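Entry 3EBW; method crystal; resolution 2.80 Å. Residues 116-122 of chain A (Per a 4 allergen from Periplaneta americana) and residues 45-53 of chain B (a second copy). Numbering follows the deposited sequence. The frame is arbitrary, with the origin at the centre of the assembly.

Chain A, residues 116-122: YSRHLYW
Chain B 45-53: TLDENGVIQ

A tight hairpin turn of chain B packs against a corner and the strand that follows it in chain A, a contact anchored by one arginine that grips a single backbone carbonyl and burying 386 Å² over both sides. In chain B, Thr B45 and Leu B46 form the end of one strand, Ile B52 and Gln B53 the beginning of the next. The two run antiparallel, joined by backbone hydrogen bonds Thr B45 N to Gln B53 O (2.8 Å) and Gln B53 N to Thr B45 O (2.5 Å); Asp B47 N to Val B51 O (2.8 Å) continues the ladder into the loop. Between them lies a type I turn from Asp B47 to Gly B50, with Glu B48 at phi/psi -75/-10 and Asn B49 at -96/19, closed by Gly B50 N to Asp B47 O at 3.2 Å. Gly B50, the last residue of the turn, sits at 83/-17, a positive phi that favours glycine.

In chain A the backbone turns a corner at Ser A117 (-67/-40) and Arg A118 (-95/114), then extends through His A119 (-88/149), Leu A120 (-129/129), Tyr A121 (-109/142) and Trp A122 (-127/119). The register is set where His A119 CA lies 4.8 Å from Gly B50 CA. No backbone-to-backbone hydrogen bond links the stretches, so the turn does not extend the chain A strand as a sheet partner. The approach is nevertheless close: His A119 O sits 3.2 Å from Gly B50 CA, and an ideal CB on that glycine would fall 2.4 Å from His A119 O, a clash.

Arg A118 supplies both hydrogen bonds across the contact. Its CA-to-CB bond points sideways, but the chain (chi1 -147°, chi2 m, chi3 t, chi4 59°) brings its end nearer the turn. NE and NH2 both donate to Gly B50 O, at 3.2 Å from NE and 3.1 Å from NH2, each with an N-H...O angle of 141°. This fork places the carbonyl oxygen at the guanidinium edge, near its plane, where the N-H groups can reach it. Leu B46, its CA-to-CB bond directed toward chain A (chi1 t, chi2 p), covers one guanidinium face with CD1, while its CD2 packs 3.4 Å from Arg A118 CG. Ile B52 (m, t) adds a van der Waals contact, its CG1 4.0 Å from Arg A118 NH2.

His A119 points its CB toward the turn, with chi1 m and chi2 -165°. Glu B48 O lies over one face of the imidazole, 3.0 Å from His A119 CG; although His A119 ND1 is 3.2 Å from Glu B48 O, the angle is too poor for a hydrogen bond. Tyr A121 (chi1 m, chi2 -112°) starts sideways but its ring comes nearer, with CE2 3.6 Å from Asn B49 O. The CA-to-CB bond of Asn B49 (chi1 p, chi2 -28°) points away; the backbone O is its closest atom to the ring. At the exposed margin, Glu B48 CG (chi1 -96°, chi2 t, chi3 57°) lies 4.0 Å from Ser A117 O (chi1 t), a loose contact between two poorly ordered residues.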

# COMPACT_ATOMS: atom_id res chain seq x y z
N TYR A 116 -6.36 2.28 15.18
CA TYR A 116 -5.57 1.29 15.88
C TYR A 116 -5.77 -0.04 15.18
O TYR A 116 -5.04 -1.00 15.42
CB TYR A 116 -6.05 1.16 17.33
CG TYR A 116 -5.90 2.43 18.13
CD1 TYR A 116 -6.95 2.90 18.91
CD2 TYR A 116 -4.71 3.15 18.11
CE1 TYR A 116 -6.82 4.07 19.66
CE2 TYR A 116 -4.57 4.32 18.85
CZ TYR A 116 -5.63 4.77 19.63
OH TYR A 116 -5.51 5.93 20.36
N SER A 117 -6.78 -0.07 14.31
CA SER A 117 -7.11 -1.26 13.54
C SER A 117 -6.01 -1.59 12.53
O SER A 117 -5.65 -2.76 12.35
CB SER A 117 -8.44 -1.04 12.80
OG SER A 117 -8.78 -2.17 12.03
N ARG A 118 -5.47 -0.55 11.90
CA ARG A 118 -4.43 -0.71 10.89
C ARG A 118 -3.00 -0.58 11.44
O ARG A 118 -2.58 0.51 11.88
CB ARG A 118 -4.66 0.33 9.78
CG ARG A 118 -4.25 -0.09 8.37
CD ARG A 118 -2.75 -0.28 8.23
NE ARG A 118 -2.35 -0.74 6.90
CZ ARG A 118 -2.60 -0.07 5.78
NH1 ARG A 118 -3.25 1.08 5.83
NH2 ARG A 118 -2.16 -0.54 4.62
N HIS A 119 -2.26 -1.68 11.40
CA HIS A 119 -0.88 -1.66 11.86
C HIS A 119 0.07 -1.26 10.74
O HIS A 119 -0.18 -1.53 9.57
CB HIS A 119 -0.48 -3.03 12.40
CG HIS A 119 -1.19 -3.41 13.65
ND1 HIS A 119 -0.77 -4.44 14.46
CD2 HIS A 119 -2.29 -2.88 14.25
CE1 HIS A 119 -1.58 -4.53 15.51
NE2 HIS A 119 -2.50 -3.59 15.40
N LEU A 120 1.17 -0.61 11.10
CA LEU A 120 2.14 -0.18 10.09
C LEU A 120 3.53 -0.65 10.49
O LEU A 120 3.96 -0.42 11.62
CB LEU A 120 2.15 1.35 9.96
CG LEU A 120 0.94 2.19 9.49
CD1 LEU A 120 0.51 1.78 8.11
CD2 LEU A 120 -0.20 2.01 10.42
N TYR A 121 4.25 -1.30 9.59
CA TYR A 121 5.62 -1.72 9.91
C TYR A 121 6.60 -0.87 9.12
O TYR A 121 6.34 -0.54 7.98
CB TYR A 121 5.87 -3.20 9.60
CG TYR A 121 5.10 -4.13 10.51
CD1 TYR A 121 5.77 -4.94 11.43
CD2 TYR A 121 3.71 -4.18 10.46
CE1 TYR A 121 5.08 -5.76 12.28
CE2 TYR A 121 3.01 -5.00 11.31
CZ TYR A 121 3.70 -5.80 12.22
OH TYR A 121 3.00 -6.67 13.03
N TRP A 122 7.72 -0.51 9.74
CA TRP A 122 8.75 0.30 9.11
C TRP A 122 10.08 -0.44 9.27
O TRP A 122 10.52 -0.71 10.38
CB TRP A 122 8.79 1.69 9.75
CG TRP A 122 7.56 2.54 9.48
CD1 TRP A 122 7.25 3.17 8.31
CD2 TRP A 122 6.48 2.85 10.39
NE1 TRP A 122 6.05 3.86 8.43
CE2 TRP A 122 5.56 3.68 9.69
CE3 TRP A 122 6.21 2.52 11.72
CZ2 TRP A 122 4.40 4.18 10.28
CZ3 TRP A 122 5.03 3.02 12.30
CH2 TRP A 122 4.15 3.83 11.57
N THR B 45 -9.35 -6.66 1.35
CA THR B 45 -9.39 -6.87 2.78
C THR B 45 -8.09 -6.42 3.41
O THR B 45 -7.00 -6.73 2.91
CB THR B 45 -9.57 -8.35 3.02
OG1 THR B 45 -10.91 -8.70 2.66
CG2 THR B 45 -9.24 -8.73 4.43
N LEU B 46 -8.22 -5.66 4.50
CA LEU B 46 -7.05 -5.17 5.23
C LEU B 46 -6.75 -6.06 6.45
O LEU B 46 -7.51 -6.08 7.41
CB LEU B 46 -7.31 -3.74 5.70
CG LEU B 46 -6.41 -3.23 6.82
CD1 LEU B 46 -4.93 -3.19 6.41
CD2 LEU B 46 -6.91 -1.86 7.22
N ASP B 47 -5.66 -6.82 6.40
CA ASP B 47 -5.28 -7.67 7.52
C ASP B 47 -4.70 -6.85 8.68
O ASP B 47 -4.34 -5.68 8.51
CB ASP B 47 -4.24 -8.68 7.08
CG ASP B 47 -4.63 -9.38 5.80
OD1 ASP B 47 -5.85 -9.50 5.54
OD2 ASP B 47 -3.72 -9.84 5.07
N GLU B 48 -4.58 -7.46 9.86
CA GLU B 48 -4.06 -6.72 11.00
C GLU B 48 -2.56 -6.45 11.01
O GLU B 48 -2.08 -5.67 11.84
CB GLU B 48 -4.48 -7.40 12.30
CG GLU B 48 -5.72 -6.77 12.87
CD GLU B 48 -6.16 -7.45 14.14
OE1 GLU B 48 -5.34 -7.51 15.09
OE2 GLU B 48 -7.33 -7.92 14.20
N ASN B 49 -1.82 -7.07 10.10
CA ASN B 49 -0.39 -6.85 10.03
C ASN B 49 -0.15 -5.78 8.95
O ASN B 49 0.95 -5.63 8.40
CB ASN B 49 0.31 -8.16 9.68
CG ASN B 49 -0.20 -8.75 8.41
OD1 ASN B 49 -1.35 -8.52 8.03
ND2 ASN B 49 0.65 -9.51 7.72
N GLY B 50 -1.24 -5.05 8.67
CA GLY B 50 -1.21 -3.97 7.71
C GLY B 50 -1.36 -4.33 6.25
O GLY B 50 -1.66 -3.45 5.45
N VAL B 51 -1.15 -5.59 5.89
CA VAL B 51 -1.26 -6.02 4.50
C VAL B 51 -2.64 -5.90 3.90
O VAL B 51 -3.62 -6.31 4.51
CB VAL B 51 -0.83 -7.49 4.31
CG1 VAL B 51 -1.03 -7.89 2.86
CG2 VAL B 51 0.63 -7.68 4.71
N ILE B 52 -2.73 -5.32 2.71
CA ILE B 52 -4.02 -5.25 2.04
C ILE B 52 -4.08 -6.48 1.15
O ILE B 52 -3.21 -6.73 0.30
CB ILE B 52 -4.20 -4.01 1.18
CG1 ILE B 52 -4.24 -2.78 2.08
CG2 ILE B 52 -5.50 -4.12 0.39
CD1 ILE B 52 -4.68 -1.55 1.35
N GLN B 53 -5.10 -7.28 1.36
CA GLN B 53 -5.24 -8.51 0.64
C GLN B 53 -6.31 -8.40 -0.42
O GLN B 53 -7.37 -7.78 -0.21
CB GLN B 53 -5.59 -9.58 1.65
CG GLN B 53 -4.96 -10.89 1.40
CD GLN B 53 -5.14 -11.77 2.59
OE1 GLN B 53 -6.27 -12.00 3.04
NE2 GLN B 53 -4.02 -12.25 3.15